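Local coordinates for protein-tyrosine-phosphatase PTP1 (Arabidopsis thaliana, PDB 6KRW) that removes phosphate from tyrosine residues of proteins, acting on the MAP kinases MPK6 and, in vitro, MPK4, and, together with MKP1, represses plant defence responses, at residues Thr35-Asn40 with Thr270-Arg275; Leu177-Leu182 with Leu197-Pro202; His12-Leu17 with Asp301-Thr306; Phe120-Ile125 with Val184-Thr189; Thr52-Ser57 with Lys87-Ala92. All coordinates share one frame; numbering follows the deposited sequence.

How the contacts relate
The five contacts sample the single classical phosphatase fold around its central mixed sheet. Contacts 2 and 4 share strand 178-186 and touch where Leu182 CD1 lies 3.8 Å from Trp121 CH2. Contact 4 in turn meets contact 5 through Met123 SD, which is 3.6 Å from Ala92 CB. Contact 1 lies on the other side of the chain's centre from contacts 2 and 4, its centre about 30 Å from that of contact 2. Contact 3 joins the two chain ends, enclosing the others in sequence. Nearest the catalytic site are Arg275, its side chain about 6 Å from that of Gln283, a substrate-binding residue by similarity, and Tyr201, about 9 Å from that of the catalytic Cys237.

Contact 1: Thr35-Asn40 with Thr270-Arg275; sequences TGLQAN and TVALFR
Gln38 and Arg275 meet through a forked hydrogen bond: OE1 of Gln38 accepts from NH1 of Arg275 at 2.9 Å and from NH2 of Arg275 at 3.0 Å. Both nitrogens grip the same oxygen end-on, and that oxygen lies close to the guanidinium plane. The NH1 bond runs nearly along the C=O axis, whereas NH2 stands above the carbonyl plane; amide and guanidinium planes are 59° apart. Water 1 receives a bond from Arg275 NH1 at 3.0 Å and donates to Leu37 O at 2.7 Å, tying the group to the backbone as well. Beside this polar grip, Leu37 divides its methyls, CD1 packing 3.9 Å from Val271 CG1 and CD2 3.9 Å from Ala272 CB. Gln38 starts out away from the partner helix, and a bend at chi2 (-63°) turns its chain. Arg275 instead stays extended from CG to NE, while NE and NH2 also bond to the carbonyls of Met281 and Val282. An alanine in place of Arg275 would probably leave Gln38 OE1 without its two donors and the Met281 and Val282 carbonyls without these bonds. The segments' axes cross at -25° and 10.9 Å, a surface helix-helix packing that joins helix 27-39 to helix 267-277, just before the loop leading to Gln283, a substrate-binding residue by similarity.

Contact 2: Leu177-Leu182 with Leu197-Pro202; sequences LMLRNL and LHIQYP
Arg180 N donates to His198 O at 2.9 Å and His198 N returns a bond to Arg180 O, while Met178 and Gln200 form a second such hydrogen-bonded pair. On the face these four residues share, Arg180 NH1 also reaches Gln200 OE1 at 3.3 Å, with an N-H...O angle of 152°. Water 2 draws the group together: it accepts from Arg180 NH1 at 2.6 Å, donates to Met178 O, and lies 2.8 Å from His198 ND1 in the imidazole plane. NE2 of that ring is hydrogen-bonded to Tyr150 OH. An alanine at Arg180 would probably leave water 2 without its guanidinium donor and Gln200 OE1 without its bond from NH1, though Gln200 NE2 would still have its bond to Thr136 O. These segments belong to an antiparallel beta hairpin within the central mixed sheet, their axes 4.7 Å apart. Met178 lies alongside Gln200, and the bend at chi3 (-75°) puts CE 3.2 Å from Gln200 OE1 and also against the Pro202 ring. On the opposite face Leu179 CD2 packs 3.9 Å from Ile199 CG1. Towards helix 214-223, Leu177 CD2 rests 3.9 Å from Tyr201 CB, while Leu177 touches Ile219 and Tyr201 touches Val216 of that helix.

Contact 3: His12-Leu17 with Asp301-Thr306; sequences HCHQAL and DLTAGT
Thr303 and His14 are brought together by their first torsions: Thr303 CG2 stands anti to the carbonyl carbon (OG1 chi1 58°), and His14 CG is likewise anti to its own carbonyl carbon (chi1 -80°). CG2 then sits over the centre of the imidazole, 3.9 Å from the His14 ring centroid and only 6° off the normal, a CH-pi contact. The pairing joins N-terminal helix 7-24 to the C-terminal end of helix 285-303, where a type II beta turn from Thr303 to Thr306 brings the chain terminus back beside the ring. His14 NE2 donates to Thr306 OG1 at 2.9 Å, the acceptor tilted 19° from the ring plane; Thr306 is poorly ordered. The buried Thr303 OG1 hydrogen-bonds to Leu299 O within its own helix and lies 3.8 Å from Leu17 CD2. Cys13 SG packs more distantly against Leu302 CD1. The methyl over the imidazole is packed more tightly than usual against Cys13, whose CB lies 3.5 Å from Thr303 CG2.

Contact 4: Phe120-Ile125 with Val184-Thr189; sequences FWEMVI and VNYKET
Glu122 OE2 takes a hydrogen bond from Tyr186 OH at 2.7 Å and a second from Gln126 NE2, so two donors hold this carboxylate oxygen. The phenol approaches from above the carboxylate plane, 53° out of it. Glu122 CG is anti to the backbone N, and the bend at chi2 (75°) turns CD out of line with the chain; CD lies at the edge of the Tyr186 ring, in its plane. Ile125 covers a face of the same ring. Its CD1 is 4.3 Å from the Tyr186 ring centroid, offset toward the rim, while Ile125 CG2 lies 3.8 Å from Tyr186 CZ. That CD1 also packs 3.9 Å from Val184 CG2, which in turn approaches Trp121 CE3 at 4.0 Å. The indole NE1 of Trp121 bonds to Tyr150 O. Helix 117-126 thus lies across the end of strand 178-186, the segment axes at 95° and 9.2 Å apart. Edge and face of the tyrosine are therefore used differently, its hydroxyl bonded to a carboxylate and its ring covered by a methyl; the nearby negative charge would probably make this phenol harder to ionise.

Contact 5: Thr52-Ser57 with Lys87-Ala92; sequences TVAMNS and KGYVNA
Ala54 presses against the outer end of Tyr89: its CB lies 3.5 Å from Tyr89 CE1 and 3.3 Å from Tyr89 OH. The backbone joins in, with Ala54 CA also 3.5 Å from Tyr89 CE1. Nearer the root of the ring, Val53 CG1 packs 3.9 Å from Tyr89 CD1, the valine and tyrosine side chains running antiparallel as they pass. No hydrogen bond crosses between the two segments. Tyr89 CG is anti to the backbone N (chi1 179°), which carries the ring from its strand toward the short helix. At the tip, the buried hydroxyl is hydrogen-bonded to Asn63 OD1, and Asn63 ND2 bonds to Ala54 O, so one asparagine serves both partners of the tight side. Within the phosphatase fold this joins the weakly bonded helix 52-55, from the N-terminal part of the chain, to short strand 89-90. Just beyond that strand, Asn91 centres an inverse gamma turn where the chain turns a corner into strand 92-95. The exposed side is looser and depends on Lys87. Its aliphatic chain runs obliquely past Val53, with Lys87 CD 4.0 Å from Val53 CG2. A bend at chi4 (80°) sets NZ toward Asn56, but Lys87 NZ and Asn56 ND2 remain 3.8 Å apart. Asp72 holds the helix start separately through Thr52 OG1 and Val53 N.

Contact 1: Thr35-Asn40 with Thr270-Arg275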
# COMPACT_ATOMS: atom_id res chain seq x y z
N THR A 35 9.29 -12.66 15.44
CA THR A 35 8.91 -14.00 15.95
C THR A 35 7.67 -13.87 16.84
O THR A 35 6.76 -14.75 16.76
CB THR A 35 10.10 -14.65 16.67
OG1 THR A 35 11.15 -14.79 15.71
CG2 THR A 35 9.74 -16.00 17.23
N GLY A 36 7.62 -12.83 17.67
CA GLY A 36 6.44 -12.61 18.54
C GLY A 36 5.20 -12.31 17.73
O GLY A 36 4.11 -12.81 18.05
N LEU A 37 5.31 -11.47 16.70
CA LEU A 37 4.16 -11.19 15.81
C LEU A 37 3.68 -12.50 15.17
O LEU A 37 2.47 -12.72 15.09
CB LEU A 37 4.57 -10.19 14.73
CG LEU A 37 4.75 -8.75 15.19
CD1 LEU A 37 5.50 -7.92 14.16
CD2 LEU A 37 3.40 -8.11 15.53
N GLN A 38 4.60 -13.34 14.70
CA GLN A 38 4.19 -14.60 14.05
C GLN A 38 3.51 -15.53 15.08
O GLN A 38 2.55 -16.21 14.70
CB GLN A 38 5.40 -15.26 13.40
CG GLN A 38 6.00 -14.46 12.25
CD GLN A 38 5.04 -14.32 11.11
OE1 GLN A 38 4.16 -13.44 11.13
NE2 GLN A 38 5.19 -15.16 10.11
N ALA A 39 3.97 -15.53 16.32
CA ALA A 39 3.35 -16.38 17.38
C ALA A 39 1.89 -15.95 17.60
O ALA A 39 1.07 -16.80 17.95
CB ALA A 39 4.16 -16.30 18.65
N ASN A 40 1.60 -14.67 17.41
CA ASN A 40 0.26 -14.08 17.66
C ASN A 40 -0.54 -13.97 16.35
O ASN A 40 -1.49 -13.16 16.30
CB ASN A 40 0.39 -12.74 18.38
CG ASN A 40 0.86 -12.89 19.81
OD1 ASN A 40 0.43 -13.81 20.52
ND2 ASN A 40 1.72 -12.00 20.27
N THR A 270 2.73 -1.16 15.38
CA THR A 270 2.15 -0.72 14.10
C THR A 270 1.81 -1.93 13.24
O THR A 270 0.74 -1.96 12.62
CB THR A 270 3.12 0.22 13.38
OG1 THR A 270 3.28 1.38 14.18
CG2 THR A 270 2.61 0.58 11.99
N VAL A 271 2.76 -2.87 13.11
CA VAL A 271 2.49 -4.05 12.26
C VAL A 271 1.32 -4.87 12.85
O VAL A 271 0.51 -5.36 12.10
CB VAL A 271 3.76 -4.87 12.04
CG1 VAL A 271 3.45 -6.17 11.32
CG2 VAL A 271 4.78 -4.07 11.22
N ALA A 272 1.24 -4.97 14.18
CA ALA A 272 0.11 -5.71 14.78
C ALA A 272 -1.20 -5.00 14.44
O ALA A 272 -2.20 -5.67 14.16
CB ALA A 272 0.30 -5.79 16.28
N LEU A 273 -1.20 -3.66 14.48
CA LEU A 273 -2.42 -2.90 14.11
C LEU A 273 -2.78 -3.13 12.64
O LEU A 273 -3.91 -3.38 12.29
CB LEU A 273 -2.22 -1.43 14.40
CG LEU A 273 -3.39 -0.52 14.05
CD1 LEU A 273 -4.69 -0.96 14.73
CD2 LEU A 273 -3.07 0.91 14.48
N PHE A 274 -1.74 -3.10 11.79
CA PHE A 274 -2.00 -3.39 10.36
C PHE A 274 -2.61 -4.77 10.18
O PHE A 274 -3.51 -4.95 9.36
CB PHE A 274 -0.70 -3.32 9.55
CG PHE A 274 -0.17 -1.96 9.22
CD1 PHE A 274 -0.74 -0.79 9.71
CD2 PHE A 274 0.92 -1.86 8.38
CE1 PHE A 274 -0.23 0.45 9.33
CE2 PHE A 274 1.44 -0.62 8.06
CZ PHE A 274 0.85 0.53 8.49
N ARG A 275 -2.11 -5.74 10.94
CA ARG A 275 -2.64 -7.13 10.85
C ARG A 275 -4.09 -7.23 11.35
O ARG A 275 -4.81 -8.05 10.84
CB ARG A 275 -1.67 -8.10 11.52
CG ARG A 275 -0.40 -8.31 10.72
CD ARG A 275 0.61 -9.09 11.52
NE ARG A 275 1.71 -9.46 10.65
CZ ARG A 275 2.54 -10.46 10.87
NH1 ARG A 275 2.39 -11.26 11.90
NH2 ARG A 275 3.53 -10.71 10.04
O HOH W 1 0.52 -11.13 14.20

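Contact 2: Leu177-Leu182 with Leu197-Pro202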
# COMPACT_ATOMS: atom_id res chain seq x y z
N LEU A 177 11.81 3.63 -10.78
CA LEU A 177 10.34 3.82 -10.69
C LEU A 177 9.80 4.18 -12.08
O LEU A 177 10.48 4.85 -12.80
CB LEU A 177 10.05 4.95 -9.71
CG LEU A 177 10.51 4.69 -8.28
CD1 LEU A 177 10.14 5.89 -7.42
CD2 LEU A 177 9.89 3.40 -7.71
N MET A 178 8.57 3.76 -12.35
CA MET A 178 7.78 4.14 -13.55
C MET A 178 6.60 4.98 -13.10
O MET A 178 5.82 4.48 -12.22
CB MET A 178 7.31 2.92 -14.32
CG MET A 178 8.37 2.31 -15.19
SD MET A 178 7.85 0.74 -15.88
CE MET A 178 8.01 -0.32 -14.44
N LEU A 179 6.57 6.24 -13.47
CA LEU A 179 5.53 7.22 -13.15
C LEU A 179 4.58 7.37 -14.32
O LEU A 179 5.03 7.80 -15.32
CB LEU A 179 6.16 8.54 -12.73
CG LEU A 179 7.34 8.45 -11.76
CD1 LEU A 179 7.94 9.82 -11.54
CD2 LEU A 179 6.93 7.84 -10.43
N ARG A 180 3.31 7.03 -14.13
CA ARG A 180 2.27 7.19 -15.15
C ARG A 180 1.19 8.12 -14.64
O ARG A 180 0.53 7.77 -13.66
CB ARG A 180 1.67 5.85 -15.55
CG ARG A 180 2.64 4.85 -16.14
CD ARG A 180 1.95 3.55 -16.44
NE ARG A 180 2.74 2.61 -17.23
CZ ARG A 180 3.59 1.69 -16.74
NH1 ARG A 180 3.81 1.59 -15.44
NH2 ARG A 180 4.21 0.88 -17.56
N ASN A 181 1.03 9.26 -15.29
CA ASN A 181 -0.11 10.18 -15.05
C ASN A 181 -1.30 9.65 -15.84
O ASN A 181 -1.29 9.69 -17.10
CB ASN A 181 0.25 11.60 -15.47
CG ASN A 181 -0.73 12.62 -14.94
OD1 ASN A 181 -1.87 12.68 -15.37
ND2 ASN A 181 -0.27 13.44 -14.01
N LEU A 182 -2.30 9.15 -15.11
CA LEU A 182 -3.45 8.47 -15.72
C LEU A 182 -4.68 9.36 -15.56
O LEU A 182 -4.77 10.15 -14.60
CB LEU A 182 -3.71 7.14 -15.00
CG LEU A 182 -2.57 6.13 -15.08
CD1 LEU A 182 -2.97 4.83 -14.38
CD2 LEU A 182 -2.17 5.92 -16.53
N LEU A 197 -1.93 9.47 -10.17
CA LEU A 197 -0.50 9.13 -10.37
C LEU A 197 -0.26 7.67 -9.98
O LEU A 197 -0.54 7.28 -8.81
CB LEU A 197 0.42 10.05 -9.57
CG LEU A 197 1.92 9.79 -9.78
CD1 LEU A 197 2.34 10.06 -11.22
CD2 LEU A 197 2.73 10.63 -8.80
N HIS A 198 0.17 6.89 -10.94
CA HIS A 198 0.52 5.46 -10.80
C HIS A 198 2.03 5.34 -10.69
O HIS A 198 2.75 5.79 -11.61
CB HIS A 198 -0.08 4.66 -11.94
CG HIS A 198 0.05 3.19 -11.86
ND1 HIS A 198 1.17 2.50 -12.29
CD2 HIS A 198 -0.83 2.26 -11.44
CE1 HIS A 198 0.98 1.20 -12.17
NE2 HIS A 198 -0.26 1.03 -11.60
N ILE A 199 2.49 4.72 -9.62
CA ILE A 199 3.93 4.51 -9.35
C ILE A 199 4.19 3.02 -9.31
O ILE A 199 3.66 2.35 -8.42
CB ILE A 199 4.38 5.22 -8.06
CG1 ILE A 199 4.00 6.70 -8.04
CG2 ILE A 199 5.86 5.04 -7.83
CD1 ILE A 199 4.27 7.39 -6.72
N GLN A 200 4.99 2.52 -10.24
CA GLN A 200 5.33 1.08 -10.28
C GLN A 200 6.81 0.87 -9.95
O GLN A 200 7.65 1.55 -10.57
CB GLN A 200 4.99 0.46 -11.63
CG GLN A 200 5.32 -1.03 -11.63
CD GLN A 200 5.11 -1.74 -12.94
OE1 GLN A 200 4.94 -1.12 -13.99
NE2 GLN A 200 5.16 -3.06 -12.87
N TYR A 201 7.09 -0.09 -9.08
CA TYR A 201 8.44 -0.52 -8.66
C TYR A 201 8.64 -2.02 -8.99
O TYR A 201 8.14 -2.86 -8.27
CB TYR A 201 8.65 -0.23 -7.18
CG TYR A 201 10.01 -0.60 -6.67
CD1 TYR A 201 11.15 -0.42 -7.46
CD2 TYR A 201 10.19 -1.09 -5.40
CE1 TYR A 201 12.41 -0.77 -7.00
CE2 TYR A 201 11.44 -1.43 -4.92
CZ TYR A 201 12.56 -1.25 -5.71
OH TYR A 201 13.77 -1.59 -5.19
N PRO A 202 9.33 -2.48 -10.12
CA PRO A 202 9.52 -3.94 -10.52
C PRO A 202 10.71 -4.68 -9.89
O PRO A 202 10.87 -5.86 -10.16
CB PRO A 202 9.71 -3.79 -12.04
CG PRO A 202 10.47 -2.49 -12.17
CD PRO A 202 9.87 -1.57 -11.12
O HOH W 2 3.60 3.29 -13.44
O HOH W 3 5.06 -2.35 -16.78

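Contact 3: His12-Leu17 with Asp301-Thr306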
# COMPACT_ATOMS: atom_id res chain seq x y z
N HIS A 12 11.80 15.35 16.97
CA HIS A 12 11.11 14.04 16.97
C HIS A 12 11.84 13.08 16.03
O HIS A 12 12.00 11.91 16.37
CB HIS A 12 9.62 14.22 16.66
CG HIS A 12 8.87 14.87 17.78
ND1 HIS A 12 9.24 14.72 19.11
CD2 HIS A 12 7.74 15.60 17.80
CE1 HIS A 12 8.40 15.37 19.87
NE2 HIS A 12 7.46 15.91 19.09
N CYS A 13 12.33 13.59 14.90
CA CYS A 13 13.09 12.71 13.98
C CYS A 13 14.41 12.25 14.64
O CYS A 13 14.78 11.08 14.47
CB CYS A 13 13.37 13.42 12.66
SG CYS A 13 11.88 13.63 11.64
N HIS A 14 15.12 13.15 15.33
CA HIS A 14 16.37 12.78 16.03
C HIS A 14 16.07 11.73 17.09
O HIS A 14 16.79 10.73 17.20
CB HIS A 14 17.06 14.01 16.62
CG HIS A 14 17.84 14.79 15.62
ND1 HIS A 14 19.02 14.33 15.08
CD2 HIS A 14 17.62 16.00 15.06
CE1 HIS A 14 19.50 15.21 14.23
NE2 HIS A 14 18.65 16.25 14.21
N GLN A 15 15.02 11.95 17.86
CA GLN A 15 14.63 11.01 18.93
C GLN A 15 14.31 9.65 18.31
O GLN A 15 14.82 8.63 18.80
CB GLN A 15 13.44 11.58 19.69
CG GLN A 15 13.82 12.75 20.58
CD GLN A 15 12.60 13.57 20.96
OE1 GLN A 15 11.47 13.18 20.68
NE2 GLN A 15 12.84 14.72 21.55
N ALA A 16 13.51 9.64 17.25
CA ALA A 16 13.16 8.38 16.57
C ALA A 16 14.42 7.74 15.98
O ALA A 16 14.56 6.53 16.05
CB ALA A 16 12.14 8.62 15.50
N LEU A 17 15.29 8.55 15.38
CA LEU A 17 16.49 7.97 14.72
C LEU A 17 17.33 7.22 15.76
O LEU A 17 17.81 6.11 15.47
CB LEU A 17 17.30 9.08 14.06
CG LEU A 17 18.58 8.63 13.36
CD1 LEU A 17 18.34 7.51 12.36
CD2 LEU A 17 19.25 9.81 12.67
N ASP A 301 18.09 10.99 6.23
CA ASP A 301 17.85 12.04 5.20
C ASP A 301 17.13 13.23 5.83
O ASP A 301 17.56 14.37 5.57
CB ASP A 301 17.01 11.51 4.05
CG ASP A 301 17.81 10.76 3.01
OD1 ASP A 301 19.03 10.64 3.19
OD2 ASP A 301 17.20 10.31 2.04
N LEU A 302 16.11 12.97 6.64
CA LEU A 302 15.25 14.06 7.18
C LEU A 302 16.07 14.93 8.15
O LEU A 302 15.76 16.13 8.26
CB LEU A 302 14.01 13.48 7.85
CG LEU A 302 12.97 12.89 6.89
CD1 LEU A 302 12.00 11.98 7.63
CD2 LEU A 302 12.23 13.99 6.13
N THR A 303 17.09 14.36 8.78
CA THR A 303 17.85 15.09 9.83
C THR A 303 19.22 15.53 9.31
O THR A 303 19.99 16.10 10.11
CB THR A 303 18.01 14.24 11.09
OG1 THR A 303 18.68 13.02 10.74
CG2 THR A 303 16.68 13.95 11.73
N ALA A 304 19.53 15.25 8.04
CA ALA A 304 20.89 15.52 7.51
C ALA A 304 21.26 16.99 7.73
O ALA A 304 20.45 17.88 7.39
CB ALA A 304 20.98 15.13 6.06
N GLY A 305 22.45 17.21 8.30
CA GLY A 305 22.98 18.58 8.51
C GLY A 305 22.32 19.29 9.68
O GLY A 305 22.37 20.53 9.71
N THR A 306 21.74 18.54 10.62
CA THR A 306 21.08 19.16 11.80
C THR A 306 21.60 18.51 13.09
O THR A 306 21.90 17.31 13.11
CB THR A 306 19.55 19.05 11.70
OG1 THR A 306 19.17 17.68 11.74
CG2 THR A 306 19.03 19.69 10.43

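Contact 4: Phe120-Ile125 with Val184-Thr189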
# COMPACT_ATOMS: atom_id res chain seq x y z
N PHE A 120 -11.80 -2.63 -9.73
CA PHE A 120 -10.67 -1.82 -9.25
C PHE A 120 -10.84 -0.35 -9.64
O PHE A 120 -10.69 0.54 -8.78
CB PHE A 120 -9.35 -2.39 -9.77
CG PHE A 120 -8.15 -1.55 -9.40
CD1 PHE A 120 -7.52 -1.72 -8.17
CD2 PHE A 120 -7.67 -0.59 -10.28
CE1 PHE A 120 -6.43 -0.93 -7.84
CE2 PHE A 120 -6.58 0.20 -9.93
CZ PHE A 120 -5.94 0.01 -8.73
N TRP A 121 -11.07 -0.07 -10.93
CA TRP A 121 -11.18 1.33 -11.35
C TRP A 121 -12.42 1.99 -10.76
O TRP A 121 -12.35 3.19 -10.47
CB TRP A 121 -11.09 1.45 -12.87
CG TRP A 121 -9.69 1.24 -13.35
CD1 TRP A 121 -9.22 0.22 -14.12
CD2 TRP A 121 -8.57 2.09 -13.06
NE1 TRP A 121 -7.88 0.38 -14.35
CE2 TRP A 121 -7.46 1.52 -13.72
CE3 TRP A 121 -8.41 3.27 -12.33
CZ2 TRP A 121 -6.19 2.10 -13.64
CZ3 TRP A 121 -7.16 3.84 -12.26
CH2 TRP A 121 -6.06 3.25 -12.90
N GLU A 122 -13.50 1.22 -10.59
CA GLU A 122 -14.71 1.77 -9.94
C GLU A 122 -14.35 2.18 -8.51
O GLU A 122 -14.76 3.27 -8.08
CB GLU A 122 -15.83 0.74 -9.96
CG GLU A 122 -17.12 1.29 -9.40
CD GLU A 122 -17.88 2.24 -10.30
OE1 GLU A 122 -17.76 2.10 -11.51
OE2 GLU A 122 -18.64 3.07 -9.77
N MET A 123 -13.57 1.35 -7.82
CA MET A 123 -13.11 1.69 -6.45
C MET A 123 -12.27 2.98 -6.48
O MET A 123 -12.44 3.86 -5.65
CB MET A 123 -12.29 0.54 -5.86
CG MET A 123 -11.74 0.86 -4.49
SD MET A 123 -10.85 -0.53 -3.75
CE MET A 123 -9.39 -0.60 -4.80
N VAL A 124 -11.35 3.09 -7.45
CA VAL A 124 -10.48 4.30 -7.56
C VAL A 124 -11.36 5.54 -7.70
O VAL A 124 -11.09 6.55 -7.03
CB VAL A 124 -9.53 4.17 -8.77
CG1 VAL A 124 -8.82 5.48 -9.05
CG2 VAL A 124 -8.54 3.04 -8.57
N ILE A 125 -12.36 5.48 -8.57
CA ILE A 125 -13.24 6.66 -8.80
C ILE A 125 -14.07 6.92 -7.54
O ILE A 125 -14.11 8.08 -7.08
CB ILE A 125 -14.11 6.44 -10.04
CG1 ILE A 125 -13.24 6.33 -11.29
CG2 ILE A 125 -15.15 7.55 -10.16
CD1 ILE A 125 -14.00 5.92 -12.53
N VAL A 184 -8.87 8.85 -15.66
CA VAL A 184 -9.96 7.85 -15.61
C VAL A 184 -11.29 8.60 -15.52
O VAL A 184 -11.35 9.65 -14.85
CB VAL A 184 -9.74 6.87 -14.44
CG1 VAL A 184 -9.90 7.54 -13.09
CG2 VAL A 184 -10.65 5.67 -14.55
N ASN A 185 -12.32 8.07 -16.17
CA ASN A 185 -13.67 8.67 -16.05
C ASN A 185 -14.71 7.68 -16.57
O ASN A 185 -14.34 6.70 -17.25
CB ASN A 185 -13.76 10.01 -16.78
CG ASN A 185 -13.55 9.88 -18.28
OD1 ASN A 185 -12.43 9.66 -18.74
ND2 ASN A 185 -14.62 10.03 -19.04
N TYR A 186 -15.97 7.95 -16.25
CA TYR A 186 -17.11 7.26 -16.89
C TYR A 186 -17.34 7.86 -18.28
O TYR A 186 -16.95 9.01 -18.54
CB TYR A 186 -18.38 7.40 -16.06
CG TYR A 186 -18.26 6.90 -14.64
CD1 TYR A 186 -18.02 5.57 -14.37
CD2 TYR A 186 -18.40 7.77 -13.57
CE1 TYR A 186 -17.91 5.11 -13.07
CE2 TYR A 186 -18.30 7.32 -12.26
CZ TYR A 186 -18.05 5.99 -12.01
OH TYR A 186 -17.95 5.55 -10.72
N LYS A 187 -18.00 7.10 -19.15
CA LYS A 187 -18.23 7.55 -20.54
C LYS A 187 -19.32 8.63 -20.59
O LYS A 187 -19.34 9.37 -21.58
CB LYS A 187 -18.54 6.35 -21.43
CG LYS A 187 -17.36 5.41 -21.57
CD LYS A 187 -17.70 4.10 -22.22
CE LYS A 187 -16.61 3.07 -22.02
NZ LYS A 187 -17.00 1.75 -22.55
N GLU A 188 -20.18 8.73 -19.57
CA GLU A 188 -21.13 9.87 -19.51
C GLU A 188 -20.38 11.08 -18.93
O GLU A 188 -20.13 11.11 -17.71
CB GLU A 188 -22.40 9.52 -18.73
CG GLU A 188 -22.21 9.15 -17.26
CD GLU A 188 -22.04 7.66 -17.00
OE1 GLU A 188 -21.69 6.93 -17.96
OE2 GLU A 188 -22.24 7.24 -15.83
N THR A 189 -20.02 12.03 -19.79
CA THR A 189 -19.07 13.11 -19.42
C THR A 189 -19.82 14.20 -18.65
O THR A 189 -19.94 15.32 -19.17
CB THR A 189 -18.35 13.62 -20.67
OG1 THR A 189 -19.27 14.31 -21.51
CG2 THR A 189 -17.69 12.50 -21.43

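Contact 5: Thr52-Ser57 with Lys87-Ala92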
# COMPACT_ATOMS: atom_id res chain seq x y z
N THR A 52 -16.73 -12.95 5.96
CA THR A 52 -17.83 -13.72 5.34
C THR A 52 -18.10 -13.27 3.90
O THR A 52 -18.45 -14.11 3.07
CB THR A 52 -19.10 -13.64 6.19
OG1 THR A 52 -19.61 -12.31 6.23
CG2 THR A 52 -18.83 -14.09 7.60
N VAL A 53 -18.01 -11.98 3.62
CA VAL A 53 -18.39 -11.51 2.26
C VAL A 53 -17.33 -12.03 1.26
O VAL A 53 -17.72 -12.51 0.20
CB VAL A 53 -18.56 -9.99 2.21
CG1 VAL A 53 -18.89 -9.54 0.80
CG2 VAL A 53 -19.65 -9.57 3.17
N ALA A 54 -16.06 -11.93 1.63
CA ALA A 54 -14.95 -12.39 0.77
C ALA A 54 -15.07 -13.89 0.50
O ALA A 54 -14.60 -14.33 -0.59
CB ALA A 54 -13.62 -12.09 1.41
N MET A 55 -15.56 -14.65 1.49
CA MET A 55 -15.60 -16.14 1.42
C MET A 55 -16.91 -16.60 0.77
O MET A 55 -17.04 -17.80 0.55
CB MET A 55 -15.42 -16.79 2.80
CG MET A 55 -14.07 -16.52 3.46
SD MET A 55 -12.68 -16.99 2.45
CE MET A 55 -11.31 -16.43 3.44
N ASN A 56 -17.81 -15.68 0.42
CA ASN A 56 -19.10 -15.98 -0.25
C ASN A 56 -18.83 -16.71 -1.56
O ASN A 56 -17.91 -16.29 -2.28
CB ASN A 56 -19.84 -14.70 -0.65
CG ASN A 56 -21.12 -14.52 0.10
OD1 ASN A 56 -21.70 -15.49 0.56
ND2 ASN A 56 -21.57 -13.27 0.20
N SER A 57 -19.72 -17.63 -1.94
CA SER A 57 -19.59 -18.38 -3.21
C SER A 57 -19.62 -17.41 -4.40
O SER A 57 -18.88 -17.63 -5.37
CB SER A 57 -20.65 -19.44 -3.32
OG SER A 57 -21.92 -18.82 -3.48
N LYS A 87 -22.64 -7.77 -2.51
CA LYS A 87 -22.44 -6.82 -1.38
C LYS A 87 -21.26 -5.88 -1.69
O LYS A 87 -20.51 -5.54 -0.77
CB LYS A 87 -22.28 -7.56 -0.06
CG LYS A 87 -23.45 -8.48 0.32
CD LYS A 87 -23.30 -9.11 1.68
CE LYS A 87 -24.51 -9.93 2.09
NZ LYS A 87 -24.51 -11.26 1.46
N GLY A 88 -21.11 -5.49 -2.96
CA GLY A 88 -20.11 -4.47 -3.29
C GLY A 88 -18.67 -4.96 -3.17
O GLY A 88 -17.79 -4.12 -2.97
N TYR A 89 -18.45 -6.25 -3.29
CA TYR A 89 -17.18 -6.85 -2.85
C TYR A 89 -16.02 -6.52 -3.82
O TYR A 89 -16.10 -6.73 -5.03
CB TYR A 89 -17.30 -8.37 -2.72
CG TYR A 89 -15.99 -8.96 -2.29
CD1 TYR A 89 -15.52 -8.79 -1.01
CD2 TYR A 89 -15.16 -9.61 -3.21
CE1 TYR A 89 -14.29 -9.27 -0.62
CE2 TYR A 89 -13.92 -10.10 -2.83
CZ TYR A 89 -13.47 -9.92 -1.54
OH TYR A 89 -12.27 -10.36 -1.11
N VAL A 90 -14.95 -6.05 -3.23
CA VAL A 90 -13.61 -5.99 -3.85
C VAL A 90 -12.60 -6.43 -2.80
O VAL A 90 -12.79 -6.16 -1.59
CB VAL A 90 -13.35 -4.60 -4.42
CG1 VAL A 90 -13.51 -3.50 -3.43
CG2 VAL A 90 -11.97 -4.51 -5.07
N ASN A 91 -11.55 -7.12 -3.20
CA ASN A 91 -10.50 -7.58 -2.27
C ASN A 91 -9.63 -6.38 -1.92
O ASN A 91 -8.60 -6.14 -2.58
CB ASN A 91 -9.75 -8.78 -2.82
CG ASN A 91 -8.88 -9.42 -1.77
OD1 ASN A 91 -8.22 -8.73 -0.99
ND2 ASN A 91 -8.86 -10.75 -1.76
N ALA A 92 -10.04 -5.60 -0.93
CA ALA A 92 -9.40 -4.32 -0.62
C ALA A 92 -9.75 -3.96 0.81
O ALA A 92 -10.94 -4.18 1.21
CB ALA A 92 -9.85 -3.23 -1.56